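Sensor protein CpxA (Vibrio parahaemolyticus, PDB 3V67) is probably the membrane-bound histidine kinase of a two-component system, its periplasmic PAS-fold domain, described here, serving in signal sensing. Local coordinates at residues A[17-28]-A[108-119]. Sequence-based numbering, arbitrary orientation.
Sequences YQRIIETRDAIQ and VPIVLADSELLM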
# COMPACT_ATOMS: atom_id res chain seq x y z
N TYR A 17 -9.07 -5.60 -1.40
CA TYR A 17 -10.16 -6.05 -0.54
C TYR A 17 -11.42 -6.39 -1.34
O TYR A 17 -12.06 -7.41 -1.10
CB TYR A 17 -10.48 -5.01 0.54
CG TYR A 17 -11.72 -5.35 1.34
CD1 TYR A 17 -11.68 -6.31 2.35
CD2 TYR A 17 -12.93 -4.73 1.08
CE1 TYR A 17 -12.81 -6.63 3.07
CE2 TYR A 17 -14.06 -5.04 1.80
CZ TYR A 17 -14.00 -5.99 2.80
OH TYR A 17 -15.13 -6.30 3.51
N GLN A 18 -11.76 -5.52 -2.29
CA GLN A 18 -12.90 -5.74 -3.18
C GLN A 18 -12.73 -7.05 -3.95
O GLN A 18 -13.66 -7.85 -4.05
CB GLN A 18 -13.03 -4.56 -4.15
CG GLN A 18 -13.60 -4.92 -5.52
CD GLN A 18 -15.11 -5.03 -5.53
OE1 GLN A 18 -15.67 -5.97 -4.97
NE2 GLN A 18 -15.78 -4.06 -6.16
N ARG A 19 -11.52 -7.27 -4.46
CA ARG A 19 -11.20 -8.51 -5.14
C ARG A 19 -11.42 -9.71 -4.23
O ARG A 19 -12.11 -10.66 -4.61
CB ARG A 19 -9.76 -8.50 -5.65
CG ARG A 19 -9.32 -9.82 -6.25
CD ARG A 19 -10.17 -10.18 -7.47
NE ARG A 19 -9.49 -9.84 -8.72
CZ ARG A 19 -9.62 -8.68 -9.36
NH1 ARG A 19 -10.41 -7.73 -8.86
NH2 ARG A 19 -8.97 -8.46 -10.49
N ILE A 20 -10.85 -9.66 -3.04
CA ILE A 20 -10.99 -10.73 -2.04
C ILE A 20 -12.45 -11.06 -1.78
O ILE A 20 -12.83 -12.23 -1.70
CB ILE A 20 -10.31 -10.33 -0.71
CG1 ILE A 20 -8.79 -10.26 -0.89
CG2 ILE A 20 -10.67 -11.32 0.39
CD1 ILE A 20 -8.06 -9.76 0.33
N ILE A 21 -13.27 -10.02 -1.64
CA ILE A 21 -14.70 -10.19 -1.46
C ILE A 21 -15.31 -10.92 -2.65
O ILE A 21 -16.13 -11.84 -2.49
CB ILE A 21 -15.40 -8.83 -1.26
CG1 ILE A 21 -14.99 -8.22 0.07
CG2 ILE A 21 -16.91 -8.99 -1.33
CD1 ILE A 21 -15.24 -9.13 1.26
N GLU A 22 -14.90 -10.51 -3.85
CA GLU A 22 -15.39 -11.12 -5.08
C GLU A 22 -15.05 -12.61 -5.20
O GLU A 22 -15.92 -13.41 -5.55
CB GLU A 22 -14.87 -10.35 -6.30
CG GLU A 22 -15.50 -8.97 -6.46
CD GLU A 22 -14.84 -8.15 -7.54
OE1 GLU A 22 -13.81 -8.59 -8.09
OE2 GLU A 22 -15.35 -7.05 -7.85
N THR A 23 -13.81 -12.99 -4.90
CA THR A 23 -13.43 -14.40 -4.98
C THR A 23 -14.03 -15.20 -3.83
O THR A 23 -14.24 -16.40 -3.95
CB THR A 23 -11.90 -14.62 -5.02
OG1 THR A 23 -11.42 -14.93 -3.71
CG2 THR A 23 -11.18 -13.41 -5.57
N ARG A 24 -14.30 -14.53 -2.71
CA ARG A 24 -14.99 -15.17 -1.59
C ARG A 24 -16.39 -15.56 -2.04
O ARG A 24 -16.77 -16.73 -1.94
CB ARG A 24 -15.05 -14.22 -0.39
CG ARG A 24 -15.51 -14.87 0.93
CD ARG A 24 -17.02 -14.88 1.08
NE ARG A 24 -17.64 -13.67 0.56
CZ ARG A 24 -17.86 -12.56 1.27
NH1 ARG A 24 -17.51 -12.50 2.55
NH2 ARG A 24 -18.43 -11.51 0.69
N ASP A 25 -17.14 -14.58 -2.54
CA ASP A 25 -18.49 -14.83 -3.05
C ASP A 25 -18.48 -15.89 -4.15
O ASP A 25 -19.38 -16.73 -4.22
CB ASP A 25 -19.11 -13.53 -3.58
CG ASP A 25 -19.73 -12.69 -2.47
OD1 ASP A 25 -19.44 -12.95 -1.29
OD2 ASP A 25 -20.52 -11.78 -2.79
N ALA A 26 -17.45 -15.84 -5.00
CA ALA A 26 -17.33 -16.79 -6.10
C ALA A 26 -17.12 -18.22 -5.60
O ALA A 26 -17.75 -19.15 -6.09
CB ALA A 26 -16.20 -16.38 -7.02
N ILE A 27 -16.21 -18.39 -4.64
CA ILE A 27 -15.95 -19.69 -4.04
C ILE A 27 -17.20 -20.21 -3.33
O ILE A 27 -17.52 -21.40 -3.40
CB ILE A 27 -14.75 -19.64 -3.07
CG1 ILE A 27 -13.44 -19.47 -3.84
CG2 ILE A 27 -14.69 -20.89 -2.20
CD1 ILE A 27 -12.20 -19.53 -2.96
N GLN A 28 -17.89 -19.30 -2.66
CA GLN A 28 -19.15 -19.62 -1.98
C GLN A 28 -20.19 -20.15 -2.96
O GLN A 28 -20.87 -21.13 -2.68
CB GLN A 28 -19.69 -18.39 -1.26
CG GLN A 28 -19.38 -18.35 0.22
CD GLN A 28 -19.95 -17.13 0.91
OE1 GLN A 28 -19.90 -17.01 2.13
NE2 GLN A 28 -20.50 -16.21 0.12
N VAL A 108 -11.91 -12.67 5.97
CA VAL A 108 -13.25 -12.31 5.51
C VAL A 108 -14.18 -13.49 5.74
O VAL A 108 -13.79 -14.63 5.52
CB VAL A 108 -13.29 -11.88 4.02
CG1 VAL A 108 -12.48 -10.60 3.82
CG2 VAL A 108 -12.78 -12.98 3.11
N PRO A 109 -15.41 -13.23 6.22
CA PRO A 109 -16.32 -14.35 6.49
C PRO A 109 -16.65 -15.14 5.23
O PRO A 109 -16.72 -14.58 4.15
CB PRO A 109 -17.57 -13.66 7.03
CG PRO A 109 -17.47 -12.24 6.56
CD PRO A 109 -16.01 -11.93 6.53
N ILE A 110 -16.83 -16.45 5.39
CA ILE A 110 -17.21 -17.30 4.27
C ILE A 110 -18.06 -18.46 4.76
O ILE A 110 -17.92 -18.91 5.89
CB ILE A 110 -15.98 -17.81 3.49
CG1 ILE A 110 -16.38 -18.32 2.10
CG2 ILE A 110 -15.23 -18.88 4.28
CD1 ILE A 110 -15.21 -18.73 1.22
N VAL A 111 -18.98 -18.93 3.91
CA VAL A 111 -19.81 -20.06 4.27
C VAL A 111 -19.56 -21.21 3.31
O VAL A 111 -19.85 -21.12 2.11
CB VAL A 111 -21.31 -19.71 4.25
CG1 VAL A 111 -22.14 -20.95 4.52
CG2 VAL A 111 -21.61 -18.62 5.28
N LEU A 112 -19.01 -22.30 3.84
CA LEU A 112 -18.72 -23.49 3.06
C LEU A 112 -19.28 -24.71 3.76
O LEU A 112 -19.03 -24.90 4.95
CB LEU A 112 -17.21 -23.63 2.85
CG LEU A 112 -16.50 -22.51 2.10
CD1 LEU A 112 -15.01 -22.81 1.97
CD2 LEU A 112 -17.12 -22.27 0.73
N ALA A 113 -20.03 -25.53 3.03
CA ALA A 113 -20.67 -26.72 3.57
C ALA A 113 -21.56 -26.40 4.78
O ALA A 113 -21.53 -27.11 5.78
CB ALA A 113 -19.63 -27.77 3.94
N ASP A 114 -22.34 -25.32 4.67
CA ASP A 114 -23.20 -24.85 5.75
C ASP A 114 -22.44 -24.58 7.05
O ASP A 114 -23.02 -24.64 8.14
CB ASP A 114 -24.36 -25.83 6.00
CG ASP A 114 -25.58 -25.50 5.17
OD1 ASP A 114 -25.86 -24.29 4.96
OD2 ASP A 114 -26.27 -26.43 4.72
N SER A 115 -21.15 -24.28 6.94
CA SER A 115 -20.33 -23.93 8.09
C SER A 115 -19.79 -22.52 7.94
O SER A 115 -19.38 -22.12 6.85
CB SER A 115 -19.17 -24.92 8.25
OG SER A 115 -19.65 -26.25 8.31
N GLU A 116 -19.81 -21.76 9.03
CA GLU A 116 -19.27 -20.40 9.03
C GLU A 116 -17.78 -20.39 9.36
O GLU A 116 -17.37 -20.70 10.48
CB GLU A 116 -20.04 -19.52 10.01
CG GLU A 116 -21.40 -19.07 9.52
CD GLU A 116 -22.16 -18.26 10.55
OE1 GLU A 116 -21.89 -18.44 11.76
OE2 GLU A 116 -23.01 -17.44 10.16
N LEU A 117 -16.99 -20.02 8.36
CA LEU A 117 -15.54 -20.01 8.48
C LEU A 117 -14.98 -18.66 8.06
O LEU A 117 -15.72 -17.72 7.77
CB LEU A 117 -14.93 -21.10 7.59
CG LEU A 117 -15.50 -22.51 7.76
CD1 LEU A 117 -14.91 -23.45 6.73
CD2 LEU A 117 -15.25 -23.02 9.18
N LEU A 118 -13.65 -18.57 8.02
CA LEU A 118 -12.98 -17.35 7.62
C LEU A 118 -11.95 -17.63 6.53
O LEU A 118 -11.22 -18.61 6.59
CB LEU A 118 -12.32 -16.69 8.83
CG LEU A 118 -13.29 -16.30 9.95
CD1 LEU A 118 -12.57 -16.25 11.28
CD2 LEU A 118 -13.95 -14.96 9.64
N MET A 119 -11.91 -16.75 5.54
CA MET A 119 -11.03 -16.89 4.40
C MET A 119 -9.92 -15.85 4.46
O MET A 119 -10.11 -14.73 4.94
CB MET A 119 -11.81 -16.73 3.09
CG MET A 119 -11.06 -17.18 1.85
SD MET A 119 -11.87 -16.70 0.31
CE MET A 119 -11.23 -15.04 0.10
O HOH W 1 -21.02 -22.22 -0.41
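Tyr-17, Ile-20 and Ile-21 converge on Val-108. CE1 of the Tyr-17 ring reaches Val-108 CG1 obliquely, and Ile-21 CD1 meets the same methyl, while Ile-20 CG2 lies 3.8 Å from Val-108 CG2. That Ile-20 methyl also touches Met-119 CE, which the bend at chi3 (85°) brings against the helix, at Ile-20 O and 3.8 Å from Thr-23 OG1. Arg-24 divides its work: CB touches the Met-119 methyl CE, with SD slightly farther, CD packs 3.6 Å from Ile-110 CG1, and bends at chi2 and chi3 swing the guanidinium to Pro-109 O. NH1 donates to that oxygen at 2.7 Å, with an N-H...O angle of 161° and the acceptor near the guanidinium plane. NE and NH2 both hold Asp-25 OD1, NH2 at 2.6 Å, a side-on salt bridge that should limit rotation of the group. Ile-27 CG2 faces the pair Ile-110 CD1 and Leu-112 CD2, touching both. Gln-28 accepts a somewhat bent bond from Val-111 N on an in-plane lone pair of OE1 (2.8 Å). The axes of helix 17-28 and strand 108-112 run nearly parallel (11°), 8.3 Å apart, placing the helix against the hairpin closed by the type I' turn Leu-112 to Ser-115. In this PAS fold, Met-119 and Leu-112 also touch Phe-60 of neighbouring strand 57-61, and Leu-112 continues to Ile-40 of helix 37-46.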